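Side-chain contacts in probable branched-chain-amino-acid aminotransferase (PDB 3CSW), which probably catalyses the pyridoxal-phosphate-dependent transfer of amino groups between leucine, isoleucine or valine and 2-oxoglutarate: residues A[19-24]-A[85-90]; A[74-79]-A[109-114]; A[164-169]-A[235-240]; A[179-184]-A[197-202]. One frame throughout, in Å; residues are numbered along the deposited sequence. Where two conformers were deposited one is given.

Contact 1 (A[19-24]-A[85-90]); sequences GKFRRA and LKAGAD
Phe21, on strand 20-23, reaches across to Ala87 and Gly88 near the end of helix 78-89, and its ring makes the whole of the contact. The bond from CA to CB of Phe21 is directed toward the helix, and with chi1 at -76° CG lies anti to the carbonyl carbon and beside the backbone N, which carries the ring outward from the strand to the helix surface. The far half of the ring does the touching. At one flank of the ring's far end CE1 of Phe21 rests 3.7 Å from CA of Gly88; at the other, CE2 of Phe21 meets the methyl CB of Ala87, also at 3.7 Å. The tip atom CZ of Phe21 sits between the two, 3.6 Å from the backbone N of Gly88 and 3.7 Å from CB of Ala87. Both partners approach the ring obliquely. Because Gly88 has no side chain, the ring settles directly on the helix backbone. The interaction is purely van der Waals, and the surface buried is small, 103 Å² over both segments. Trp16 meets the Phe21 ring edge-to-face, while Leu14 and Phe113 also touch it, so the phenylalanine lies between helix 78-89 and residues of strands 14-17 and 109-115 of the antiparallel sheet, in which 20-23 is an outermost strand of this chain.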
loop_
_atom_site.group_PDB
_atom_site.type_symbol
_atom_site.label_atom_id
_atom_site.label_comp_id
_atom_site.label_asym_id
_atom_site.label_seq_id
_atom_site.Cartn_x
_atom_site.Cartn_y
_atom_site.Cartn_z
ATOM N N GLY A 19 -18.093 -14.686 39.329
ATOM C CA GLY A 19 -18.585 -14.201 40.611
ATOM C C GLY A 19 -17.771 -14.443 41.872
ATOM O O GLY A 19 -18.208 -14.040 42.949
ATOM N N LYS A 20 -16.606 -15.086 41.778
ATOM C CA LYS A 20 -15.828 -15.416 42.989
ATOM C C LYS A 20 -14.339 -15.255 42.747
ATOM O O LYS A 20 -13.870 -15.479 41.642
ATOM C CB LYS A 20 -16.133 -16.858 43.454
ATOM N N PHE A 21 -13.598 -14.841 43.772
ATOM C CA PHE A 21 -12.134 -14.805 43.683
ATOM C C PHE A 21 -11.631 -16.232 43.804
ATOM O O PHE A 21 -12.302 -17.063 44.414
ATOM C CB PHE A 21 -11.513 -13.913 44.759
ATOM C CG PHE A 21 -11.652 -12.447 44.474
ATOM C CD1 PHE A 21 -10.820 -11.832 43.535
ATOM C CD2 PHE A 21 -12.608 -11.678 45.133
ATOM C CE1 PHE A 21 -10.941 -10.478 43.249
ATOM C CE2 PHE A 21 -12.736 -10.317 44.859
ATOM C CZ PHE A 21 -11.898 -9.717 43.909
ATOM N N ARG A 22 -10.476 -16.525 43.212
ATOM C CA ARG A 22 -9.974 -17.903 43.124
ATOM C C ARG A 22 -8.461 -17.957 42.910
ATOM O O ARG A 22 -7.857 -16.984 42.453
ATOM C CB ARG A 22 -10.623 -18.640 41.941
ATOM C CG ARG A 22 -12.133 -18.549 41.841
ATOM C CD ARG A 22 -12.628 -18.978 40.475
ATOM N NE ARG A 22 -14.072 -18.765 40.351
ATOM C CZ ARG A 22 -15.005 -19.707 40.502
ATOM N NH1 ARG A 22 -14.679 -20.964 40.792
ATOM N NH2 ARG A 22 -16.291 -19.388 40.363
ATOM N N ARG A 23 -7.871 -19.114 43.230
ATOM C CA ARG A 23 -6.454 -19.398 42.956
ATOM C C ARG A 23 -6.283 -19.617 41.448
ATOM O O ARG A 23 -7.187 -20.122 40.778
ATOM C CB ARG A 23 -5.974 -20.631 43.737
ATOM N N ALA A 24 -5.125 -19.235 40.918
ATOM C CA ALA A 24 -4.879 -19.311 39.479
ATOM C C ALA A 24 -4.147 -20.592 39.070
ATOM O O ALA A 24 -3.292 -20.572 38.182
ATOM C CB ALA A 24 -4.101 -18.059 39.003
ATOM N N LEU A 85 -11.780 -4.695 41.005
ATOM C CA LEU A 85 -10.389 -4.228 40.922
ATOM C C LEU A 85 -9.839 -3.940 42.314
ATOM O O LEU A 85 -8.742 -4.392 42.645
ATOM C CB LEU A 85 -10.260 -2.959 40.069
ATOM C CG LEU A 85 -10.468 -3.017 38.557
ATOM C CD1 LEU A 85 -10.338 -1.590 37.961
ATOM C CD2 LEU A 85 -9.477 -3.975 37.925
ATOM N N LYS A 86 -10.600 -3.185 43.115
ATOM C CA LYS A 86 -10.174 -2.793 44.477
ATOM C C LYS A 86 -10.105 -3.955 45.485
ATOM O O LYS A 86 -9.148 -4.030 46.271
ATOM C CB LYS A 86 -11.057 -1.659 45.023
ATOM C CG LYS A 86 -11.029 -0.419 44.126
ATOM C CD LYS A 86 -11.350 0.855 44.836
ATOM C CE LYS A 86 -12.803 0.975 45.196
ATOM N NZ LYS A 86 -13.003 2.323 45.794
ATOM N N ALA A 87 -11.106 -4.841 45.466
ATOM C CA ALA A 87 -11.120 -6.026 46.334
ATOM C C ALA A 87 -9.925 -6.929 46.028
ATOM O O ALA A 87 -9.327 -7.495 46.948
ATOM C CB ALA A 87 -12.437 -6.819 46.170
ATOM N N GLY A 88 -9.581 -7.055 44.740
ATOM C CA GLY A 88 -8.475 -7.898 44.316
ATOM C C GLY A 88 -7.121 -7.333 44.704
ATOM O O GLY A 88 -6.283 -8.056 45.253
ATOM N N ALA A 89 -6.906 -6.049 44.401
ATOM C CA ALA A 89 -5.676 -5.334 44.748
ATOM C C ALA A 89 -5.464 -5.306 46.260
ATOM O O ALA A 89 -4.324 -5.354 46.733
ATOM C CB ALA A 89 -5.727 -3.897 44.210
ATOM N N ASP A 90 -6.562 -5.242 47.011
ATOM C CA ASP A 90 -6.501 -5.188 48.482
ATOM C C ASP A 90 -5.971 -6.452 49.148
ATOM O O ASP A 90 -5.703 -6.440 50.349
ATOM C CB ASP A 90 -7.877 -4.840 49.085
ATOM C CG ASP A 90 -8.205 -3.341 49.005
ATOM O OD1 ASP A 90 -7.517 -2.593 48.263
ATOM O OD2 ASP A 90 -9.169 -2.918 49.685
#

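Contact 2 (A[74-79]-A[109-114]); sequences LSLSFD and VLFVFS
Leu76 and Phe111 approach from opposite directions, and the methyl CD1 of Leu76 meets the ring of Phe111 at its edge, in the ring plane, 3.5 Å from CZ and 3.7 Å from CE1. The same methyl is more loosely placed against Val109, with 4.2 Å between CD1 of Leu76 and CG1 of Val109. The second methyl of Val109 turns to the neighbouring residue, and CG2 of Val109 packs 3.5 Å from OG of Ser75. With chi1 of Val109 at -179°, CG1 is anti to the backbone N and CG2 anti to the carbonyl carbon, and the fork thus serves two partners. In the next shell, OG of Ser75 is hydrogen-bonded to the carbonyl O of Gly107, and the carbonyl O of Leu76 accepts a hydrogen bond from OH of Tyr60. Ser77 N-caps helix 78-89, its OG bonded to N of Glu80, while Val84 and Leu85 of that helix touch Phe111. The loop entering the helix is thereby laid against strand 109-115 of the antiparallel sheet. The contact is mainly dispersion between apolar groups at a partly buried site, the Ser75 hydroxyl and Leu76 carbonyl finding their partners outside both segments.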
loop_
_atom_site.group_PDB
_atom_site.type_symbol
_atom_site.label_atom_id
_atom_site.label_comp_id
_atom_site.label_asym_id
_atom_site.label_seq_id
_atom_site.Cartn_x
_atom_site.Cartn_y
_atom_site.Cartn_z
ATOM N N LEU A 74 -20.695 -4.625 27.033
ATOM C CA LEU A 74 -19.930 -4.927 28.222
ATOM C C LEU A 74 -20.926 -5.386 29.287
ATOM O O LEU A 74 -21.967 -4.756 29.484
ATOM C CB LEU A 74 -19.149 -3.684 28.660
ATOM C CG LEU A 74 -17.743 -3.921 29.193
ATOM C CD1 LEU A 74 -17.006 -2.600 29.256
ATOM C CD2 LEU A 74 -17.781 -4.614 30.554
ATOM N N SER A 75 -20.626 -6.503 29.945
ATOM C CA SER A 75 -21.517 -7.048 30.982
ATOM C C SER A 75 -21.415 -6.260 32.289
ATOM O O SER A 75 -22.431 -5.946 32.904
ATOM C CB SER A 75 -21.193 -8.527 31.248
ATOM O OG SER A 75 -19.857 -8.702 31.710
ATOM N N LEU A 76 -20.180 -5.954 32.695
ATOM C CA LEU A 76 -19.900 -5.237 33.941
ATOM C C LEU A 76 -20.168 -3.736 33.862
ATOM O O LEU A 76 -19.901 -3.090 32.847
ATOM C CB LEU A 76 -18.430 -5.439 34.366
ATOM C CG LEU A 76 -18.152 -6.575 35.355
ATOM C CD1 LEU A 76 -16.688 -6.601 35.736
ATOM C CD2 LEU A 76 -19.002 -6.453 36.595
ATOM N N SER A 77 -20.674 -3.180 34.955
ATOM C CA SER A 77 -20.797 -1.733 35.074
ATOM C C SER A 77 -19.428 -1.203 35.509
ATOM O O SER A 77 -18.558 -1.971 35.945
ATOM C CB SER A 77 -21.881 -1.351 36.081
ATOM O OG SER A 77 -21.495 -1.679 37.408
ATOM N N PHE A 78 -19.217 0.101 35.368
ATOM C CA PHE A 78 -17.975 0.686 35.836
ATOM C C PHE A 78 -17.858 0.497 37.338
ATOM O O PHE A 78 -16.785 0.194 37.875
ATOM C CB PHE A 78 -17.907 2.166 35.517
ATOM C CG PHE A 78 -16.673 2.819 36.050
ATOM C CD1 PHE A 78 -15.414 2.290 35.754
ATOM C CD2 PHE A 78 -16.755 3.928 36.869
ATOM C CE1 PHE A 78 -14.279 2.850 36.261
ATOM C CE2 PHE A 78 -15.605 4.521 37.372
ATOM C CZ PHE A 78 -14.375 3.991 37.074
ATOM N N ASP A 79 -18.983 0.677 38.012
ATOM C CA ASP A 79 -19.061 0.565 39.458
ATOM C C ASP A 79 -18.645 -0.834 39.921
ATOM O O ASP A 79 -17.893 -0.970 40.891
ATOM C CB ASP A 79 -20.489 0.890 39.900
ATOM C CG ASP A 79 -20.635 0.990 41.401
ATOM O OD1 ASP A 79 -19.782 1.643 42.057
ATOM O OD2 ASP A 79 -21.625 0.424 41.918
ATOM N N VAL A 109 -16.380 -11.916 32.076
ATOM C CA VAL A 109 -15.157 -11.145 32.379
ATOM C C VAL A 109 -14.224 -11.948 33.302
ATOM O O VAL A 109 -14.681 -12.620 34.232
ATOM C CB VAL A 109 -15.493 -9.768 33.014
ATOM C CG1 VAL A 109 -14.223 -8.963 33.311
ATOM C CG2 VAL A 109 -16.403 -8.964 32.086
ATOM N N LEU A 110 -12.923 -11.897 33.018
ATOM C CA LEU A 110 -11.917 -12.555 33.850
ATOM C C LEU A 110 -10.869 -11.539 34.252
ATOM O O LEU A 110 -10.297 -10.875 33.389
ATOM C CB LEU A 110 -11.238 -13.699 33.097
ATOM C CG LEU A 110 -9.984 -14.360 33.693
ATOM C CD1 LEU A 110 -10.337 -15.159 34.918
ATOM C CD2 LEU A 110 -9.327 -15.245 32.641
ATOM N N PHE A 111 -10.616 -11.424 35.558
ATOM C CA PHE A 111 -9.565 -10.539 36.070
ATOM C C PHE A 111 -8.429 -11.422 36.554
ATOM O O PHE A 111 -8.688 -12.462 37.168
ATOM C CB PHE A 111 -10.053 -9.712 37.249
ATOM C CG PHE A 111 -11.192 -8.762 36.944
ATOM C CD1 PHE A 111 -12.494 -9.231 36.790
ATOM C CD2 PHE A 111 -10.974 -7.384 36.922
ATOM C CE1 PHE A 111 -13.562 -8.345 36.577
ATOM C CE2 PHE A 111 -12.040 -6.496 36.713
ATOM C CZ PHE A 111 -13.328 -6.979 36.534
ATOM N N VAL A 112 -7.190 -11.029 36.278
ATOM C CA VAL A 112 -6.019 -11.762 36.757
ATOM C C VAL A 112 -5.156 -10.757 37.520
ATOM O O VAL A 112 -4.762 -9.732 36.968
ATOM C CB VAL A 112 -5.196 -12.420 35.605
ATOM C CG1 VAL A 112 -4.094 -13.307 36.167
ATOM C CG2 VAL A 112 -6.085 -13.228 34.678
ATOM N N PHE A 113 -4.899 -11.036 38.799
ATOM C CA PHE A 113 -4.071 -10.166 39.644
ATOM C C PHE A 113 -2.750 -10.850 39.972
ATOM O O PHE A 113 -2.760 -11.986 40.413
ATOM C CB PHE A 113 -4.781 -9.864 40.956
ATOM C CG PHE A 113 -6.098 -9.143 40.804
ATOM C CD1 PHE A 113 -7.267 -9.848 40.567
ATOM C CD2 PHE A 113 -6.177 -7.767 40.981
ATOM C CE1 PHE A 113 -8.478 -9.198 40.471
ATOM C CE2 PHE A 113 -7.395 -7.104 40.877
ATOM C CZ PHE A 113 -8.549 -7.821 40.621
ATOM N N SER A 114 -1.631 -10.168 39.750
ATOM C CA SER A 114 -0.313 -10.708 40.096
ATOM C C SER A 114 0.626 -9.605 40.558
ATOM O O SER A 114 0.451 -8.450 40.204
ATOM C CB SER A 114 0.309 -11.468 38.918
ATOM O OG SER A 114 0.570 -10.627 37.816
#

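Contact 3 (A[164-169]-A[235-240]); sequences DVILLG and MFLTHT. With PLP (pyridoxal-5'-phosphate), chain E.
Strands 164-168 and 235-239 belong to different sheets and run almost at right angles, their axes 10.4 Å apart at closest approach and 98° between their directions, and side chains alone bridge them. Ile166 and the selenomethionine Met235 reach toward each other tip to tip, CE of Met235 lying 4.1 Å from CG1 of Ile166. An extended chain, with CG anti to the backbone N at chi1 177°, carries that methyl across the gap. Leu237 is crossed obliquely by Ile166 and divides its branches: CD2 of Leu237 is 4.1 Å from CD1 of Ile166, whereas CD1 of Leu237 faces the methylene CB of Asp164, again at 4.1 Å. Val182, from strand 181-186, touches both Ile166 and Met235 and extends the apolar layer. The carboxylate of Asp164 is held by polar partners. OD1 of Asp164 accepts a bent bond of 2.8 Å from N of Val165, which stands 43° out of the carboxylate plane, and a further one from OG of Ser178; OD2 receives OG of Ser180 and N of Phe179. Where the second strand ends, Thr240 binds the cofactor phosphate: its OG1 donates to O3P of pyridoxal phosphate at 2.8 Å, and its backbone N reaches the same oxygen at 3.1 Å. Thr204, Ile203, Arg62 and Glu176 also hydrogen-bond to the cofactor. The chemistry is divided accordingly: dispersion between aliphatic groups joins the two sheets, four donors would stabilise the buried Asp164 as a carboxylate, and paired donors from one threonine grip a single phosphate oxygen.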
loop_
_atom_site.group_PDB
_atom_site.type_symbol
_atom_site.label_atom_id
_atom_site.label_comp_id
_atom_site.label_asym_id
_atom_site.label_seq_id
_atom_site.Cartn_x
_atom_site.Cartn_y
_atom_site.Cartn_z
ATOM N N ASP A 164 11.628 -4.363 23.938
ATOM C CA ASP A 164 10.447 -4.362 23.080
ATOM C C ASP A 164 10.944 -4.190 21.645
ATOM O O ASP A 164 12.079 -3.792 21.426
ATOM C CB ASP A 164 9.481 -3.236 23.494
ATOM C CG ASP A 164 8.054 -3.427 22.955
ATOM O OD1 ASP A 164 7.788 -4.449 22.294
ATOM O OD2 ASP A 164 7.188 -2.546 23.185
ATOM N N VAL A 165 10.107 -4.547 20.674
ATOM C CA VAL A 165 10.372 -4.326 19.250
ATOM C C VAL A 165 9.458 -3.186 18.742
ATOM O O VAL A 165 8.345 -3.018 19.220
ATOM C CB VAL A 165 10.189 -5.612 18.399
ATOM C CG1 VAL A 165 11.277 -6.648 18.746
ATOM C CG2 VAL A 165 8.767 -6.207 18.542
ATOM N N ILE A 166 9.966 -2.387 17.798
ATOM C CA ILE A 166 9.238 -1.263 17.224
ATOM C C ILE A 166 8.567 -1.662 15.891
ATOM O O ILE A 166 9.241 -2.005 14.916
ATOM C CB ILE A 166 10.191 -0.057 17.022
ATOM C CG1 ILE A 166 10.995 0.237 18.314
ATOM C CG2 ILE A 166 9.452 1.156 16.524
ATOM C CD1 ILE A 166 10.213 0.356 19.618
ATOM N N LEU A 167 7.235 -1.650 15.885
ATOM C CA LEU A 167 6.443 -1.883 14.682
ATOM C C LEU A 167 6.301 -0.582 13.897
ATOM O O LEU A 167 5.878 0.446 14.444
ATOM C CB LEU A 167 5.047 -2.449 14.993
ATOM C CG LEU A 167 4.879 -3.882 15.511
ATOM C CD1 LEU A 167 5.155 -3.933 17.003
ATOM C CD2 LEU A 167 3.502 -4.485 15.154
ATOM N N LEU A 168 6.732 -0.638 12.637
ATOM C CA LEU A 168 6.514 0.408 11.677
ATOM C C LEU A 168 5.219 0.082 10.949
ATOM O O LEU A 168 4.807 -1.084 10.881
ATOM C CB LEU A 168 7.652 0.465 10.644
ATOM C CG LEU A 168 9.089 0.478 11.171
ATOM C CD1 LEU A 168 10.047 0.586 10.025
ATOM C CD2 LEU A 168 9.281 1.569 12.183
ATOM N N GLY A 169 4.583 1.109 10.409
ATOM C CA GLY A 169 3.409 0.916 9.569
ATOM C C GLY A 169 3.852 0.538 8.180
ATOM O O GLY A 169 5.050 0.537 7.890
HETATM N N MSE A 235 15.248 8.919 22.961
HETATM C CA MSE A 235 14.107 8.065 22.678
HETATM C C MSE A 235 13.655 7.368 23.966
HETATM O O MSE A 235 14.470 7.082 24.844
HETATM C CB MSE A 235 14.490 7.055 21.595
HETATM C CG MSE A 235 13.420 6.024 21.230
HETATM SE SE MSE A 235 14.008 4.819 19.830
HETATM C CE MSE A 235 12.469 3.817 19.690
ATOM N N PHE A 236 12.347 7.156 24.108
ATOM C CA PHE A 236 11.790 6.410 25.246
ATOM C C PHE A 236 10.447 5.763 24.893
ATOM O O PHE A 236 9.811 6.121 23.883
ATOM C CB PHE A 236 11.708 7.263 26.534
ATOM C CG PHE A 236 10.675 8.400 26.516
ATOM C CD1 PHE A 236 9.341 8.157 26.841
ATOM C CD2 PHE A 236 11.062 9.714 26.253
ATOM C CE1 PHE A 236 8.406 9.191 26.854
ATOM C CE2 PHE A 236 10.139 10.755 26.272
ATOM C CZ PHE A 236 8.799 10.487 26.570
ATOM N N LEU A 237 10.058 4.795 25.728
ATOM C CA LEU A 237 8.813 4.066 25.600
ATOM C C LEU A 237 7.892 4.389 26.759
ATOM O O LEU A 237 8.346 4.777 27.839
ATOM C CB LEU A 237 9.063 2.555 25.600
ATOM C CG LEU A 237 10.136 1.992 24.677
ATOM C CD1 LEU A 237 10.341 0.491 24.944
ATOM C CD2 LEU A 237 9.798 2.290 23.202
ATOM N N THR A 238 6.593 4.209 26.547
ATOM C CA THR A 238 5.613 4.367 27.615
ATOM C C THR A 238 4.662 3.163 27.640
ATOM O O THR A 238 4.144 2.760 26.613
ATOM C CB THR A 238 4.791 5.698 27.446
ATOM O OG1 THR A 238 4.010 5.649 26.246
ATOM C CG2 THR A 238 5.706 6.915 27.392
ATOM N N HIS A 239 4.435 2.590 28.813
ATOM C CA HIS A 239 3.422 1.546 28.979
ATOM C C HIS A 239 2.970 1.465 30.440
ATOM O O HIS A 239 3.660 1.920 31.325
ATOM C CB HIS A 239 3.898 0.176 28.435
ATOM C CG HIS A 239 5.109 -0.389 29.113
ATOM N ND1 HIS A 239 5.039 -1.410 30.047
ATOM C CD2 HIS A 239 6.424 -0.102 28.970
ATOM C CE1 HIS A 239 6.258 -1.715 30.452
ATOM N NE2 HIS A 239 7.117 -0.938 29.823
ATOM N N THR A 240 1.803 0.879 30.673
ATOM C CA THR A 240 1.174 0.862 31.984
ATOM C C THR A 240 2.084 0.445 33.154
ATOM O O THR A 240 2.179 1.160 34.168
ATOM C CB THR A 240 -0.117 -0.035 31.988
ATOM O OG1 THR A 240 -1.186 0.634 31.296
ATOM C CG2 THR A 240 -0.571 -0.312 33.393
HETATM N N1 PLP E . 0.810 -0.281 22.154
HETATM C C2 PLP E . 0.355 -1.595 22.200
HETATM C C2A PLP E . 0.387 -2.387 20.930
HETATM C C3 PLP E . -0.111 -2.138 23.418
HETATM O O3 PLP E . -0.485 -3.458 23.506
HETATM C C4 PLP E . -0.113 -1.335 24.584
HETATM C C4A PLP E . -0.543 -1.907 25.907
HETATM O O4A PLP E . 0.263 -2.562 26.594
HETATM C C5 PLP E . 0.358 -0.013 24.513
HETATM C C6 PLP E . 0.804 0.500 23.293
HETATM C C5A PLP E . 0.591 0.811 25.759
HETATM O O4P PLP E . -0.624 1.409 26.189
HETATM P P PLP E . -0.892 1.833 27.741
HETATM O O1P PLP E . -2.387 2.159 27.938
HETATM O O2P PLP E . -0.068 3.044 28.074
HETATM O O3P PLP E . -0.463 0.632 28.573
#

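Contact 4 (A[179-184]-A[197-202]); sequences FSNVFL and SGILDG. With PLP (pyridoxal-5'-phosphate), chain E.
Asn181 joins the two segments by the one hydrogen bond between them: its ND2 donates to the carbonyl O of Leu200 over 3.1 Å. The bond is fairly straight, 155° at the hydrogen, and arrives nearly along the C=O axis, the acceptor tilted 16° from the amide plane of Asn181. CG of this side chain is anti to the carbonyl carbon (chi1 -68°), which sends the amide off strand 181-186 to the loop.

Van der Waals contacts surround that bond. OD1 of Asn181 lies 3.3 Å from CA of Gly202, and CD1 of Ile199 stands 4.0 Å from ND2 of Asn181.

The loop 197-202, with an inverse gamma turn centred on Asp201, leads to helix 203-214, Gly202 being its N-cap. In this class-IV aminotransferase, the loop and the residues entering strand 181-186 form part of the pyridoxal phosphate pocket.

Both segments meet the cofactor. CD2 of Leu200 lies over one face of its pyridine ring, 3.5 Å from C3. The carbonyl C of Ser180 comes from the opposite side, offset past the ring edge, 3.4 Å from C6. OD1 of Asn181 is near the edge, 3.6 Å from C6, and Gly202 brings CA to 3.5 Å from O4P.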
loop_
_atom_site.group_PDB
_atom_site.type_symbol
_atom_site.label_atom_id
_atom_site.label_comp_id
_atom_site.label_asym_id
_atom_site.label_seq_id
_atom_site.Cartn_x
_atom_site.Cartn_y
_atom_site.Cartn_z
ATOM N N PHE A 179 4.119 -3.591 22.952
ATOM C CA PHE A 179 3.363 -3.398 24.200
ATOM C C PHE A 179 3.536 -1.981 24.795
ATOM O O PHE A 179 3.184 -1.762 25.957
ATOM C CB PHE A 179 3.735 -4.471 25.254
ATOM C CG PHE A 179 5.198 -4.437 25.722
ATOM C CD1 PHE A 179 5.608 -3.590 26.766
ATOM C CD2 PHE A 179 6.155 -5.292 25.159
ATOM C CE1 PHE A 179 6.930 -3.579 27.195
ATOM C CE2 PHE A 179 7.488 -5.287 25.599
ATOM C CZ PHE A 179 7.875 -4.409 26.616
ATOM N N SER A 180 4.039 -1.032 23.997
ATOM C CA SER A 180 4.327 0.322 24.456
ATOM C C SER A 180 4.150 1.332 23.339
ATOM O O SER A 180 4.111 0.956 22.205
ATOM C CB SER A 180 5.785 0.403 24.941
ATOM O OG SER A 180 6.725 0.025 23.918
ATOM N N ASN A 181 4.036 2.618 23.681
ATOM C CA ASN A 181 4.135 3.698 22.709
ATOM C C ASN A 181 5.559 4.288 22.684
ATOM O O ASN A 181 6.342 4.117 23.630
ATOM C CB ASN A 181 3.102 4.787 22.963
ATOM C CG ASN A 181 1.671 4.328 22.700
ATOM O OD1 ASN A 181 0.894 4.124 23.642
ATOM N ND2 ASN A 181 1.310 4.175 21.424
ATOM N N VAL A 182 5.887 4.952 21.575
ATOM C CA VAL A 182 7.219 5.516 21.299
ATOM C C VAL A 182 7.212 7.043 21.273
ATOM O O VAL A 182 6.350 7.672 20.672
ATOM C CB VAL A 182 7.742 4.986 19.925
ATOM C CG1 VAL A 182 9.099 5.670 19.475
ATOM C CG2 VAL A 182 7.866 3.457 19.995
ATOM N N PHE A 183 8.205 7.614 21.940
ATOM C CA PHE A 183 8.473 9.023 21.900
ATOM C C PHE A 183 9.944 9.238 21.520
ATOM O O PHE A 183 10.809 8.402 21.824
ATOM C CB PHE A 183 8.244 9.653 23.288
ATOM C CG PHE A 183 6.802 9.760 23.703
ATOM C CD1 PHE A 183 6.110 8.650 24.156
ATOM C CD2 PHE A 183 6.147 10.989 23.683
ATOM C CE1 PHE A 183 4.791 8.748 24.573
ATOM C CE2 PHE A 183 4.832 11.097 24.086
ATOM C CZ PHE A 183 4.151 9.970 24.543
ATOM N N LEU A 184 10.210 10.355 20.842
ATOM C CA LEU A 184 11.577 10.783 20.568
ATOM C C LEU A 184 11.731 12.251 20.934
ATOM O O LEU A 184 10.752 12.997 21.048
ATOM C CB LEU A 184 12.012 10.508 19.117
ATOM C CG LEU A 184 11.325 11.224 17.957
ATOM C CD1 LEU A 184 12.247 11.258 16.780
ATOM C CD2 LEU A 184 10.003 10.549 17.584
ATOM N N SER A 197 -1.394 7.751 12.554
ATOM C CA SER A 197 -0.317 6.915 12.060
ATOM C C SER A 197 -0.750 5.450 12.097
ATOM O O SER A 197 -0.226 4.622 11.355
ATOM C CB SER A 197 0.938 7.097 12.902
ATOM O OG SER A 197 1.443 8.411 12.808
ATOM N N GLY A 198 -1.725 5.152 12.953
ATOM C CA GLY A 198 -2.349 3.842 13.009
ATOM C C GLY A 198 -1.927 3.106 14.248
ATOM O O GLY A 198 -1.426 1.980 14.180
ATOM N N ILE A 199 -2.150 3.736 15.388
ATOM C CA ILE A 199 -1.639 3.235 16.650
ATOM C C ILE A 199 -2.721 3.138 17.717
ATOM O O ILE A 199 -3.810 3.661 17.551
ATOM C CB ILE A 199 -0.453 4.143 17.166
ATOM C CG1 ILE A 199 -0.954 5.540 17.541
ATOM C CG2 ILE A 199 0.639 4.216 16.099
ATOM C CD1 ILE A 199 -0.004 6.396 18.328
ATOM N N LEU A 200 -2.379 2.458 18.812
ATOM C CA LEU A 200 -3.185 2.411 20.024
ATOM C C LEU A 200 -2.949 3.686 20.857
ATOM O O LEU A 200 -1.814 4.116 21.027
ATOM C CB LEU A 200 -2.769 1.202 20.823
ATOM C CG LEU A 200 -3.706 0.731 21.903
ATOM C CD1 LEU A 200 -5.001 0.255 21.303
ATOM C CD2 LEU A 200 -3.028 -0.381 22.648
ATOM N N ASP A 201 -4.033 4.299 21.332
ATOM C CA ASP A 201 -3.977 5.517 22.161
ATOM C C ASP A 201 -3.698 5.125 23.613
ATOM O O ASP A 201 -4.598 5.059 24.448
ATOM C CB ASP A 201 -5.280 6.351 22.056
ATOM C CG ASP A 201 -6.551 5.511 22.272
ATOM O OD1 ASP A 201 -6.541 4.283 21.987
ATOM O OD2 ASP A 201 -7.567 6.081 22.720
ATOM N N GLY A 202 -2.442 4.817 23.888
ATOM C CA GLY A 202 -2.048 4.409 25.212
ATOM C C GLY A 202 -2.354 5.458 26.270
ATOM O O GLY A 202 -2.215 6.672 26.030
HETATM N N1 PLP E . 0.810 -0.281 22.154
HETATM C C2 PLP E . 0.355 -1.595 22.200
HETATM C C2A PLP E . 0.387 -2.387 20.930
HETATM C C3 PLP E . -0.111 -2.138 23.418
HETATM O O3 PLP E . -0.485 -3.458 23.506
HETATM C C4 PLP E . -0.113 -1.335 24.584
HETATM C C4A PLP E . -0.543 -1.907 25.907
HETATM O O4A PLP E . 0.263 -2.562 26.594
HETATM C C5 PLP E . 0.358 -0.013 24.513
HETATM C C6 PLP E . 0.804 0.500 23.293
HETATM C C5A PLP E . 0.591 0.811 25.759
HETATM O O4P PLP E . -0.624 1.409 26.189
HETATM P P PLP E . -0.892 1.833 27.741
HETATM O O1P PLP E . -2.387 2.159 27.938
HETATM O O2P PLP E . -0.068 3.044 28.074
HETATM O O3P PLP E . -0.463 0.632 28.573
#

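From the N terminus, contact 1 is the first to open, closing a loop from strand 20-23 to helix 78-89. Contact 2 opens inside that loop, at 74-79, but closes beyond it on strand 109-115, so the two cross. They share the helix and touch where Leu85 and Gly88 meet Phe113, tying helix 78-89 to the antiparallel sheet. Contact 3 begins only afterwards, linking strand 164-168 of one mixed sheet with strand 234-239 of another. Nested within its loop, contact 4 joins strand 181-186, a sheet neighbour of 234-239, to the loop before helix 203-214. Contacts 3 and 4 both reach pyridoxal phosphate. Contacts 1 and 3 lie on opposite sides of the chain's centre, their own centres about 31 Å apart.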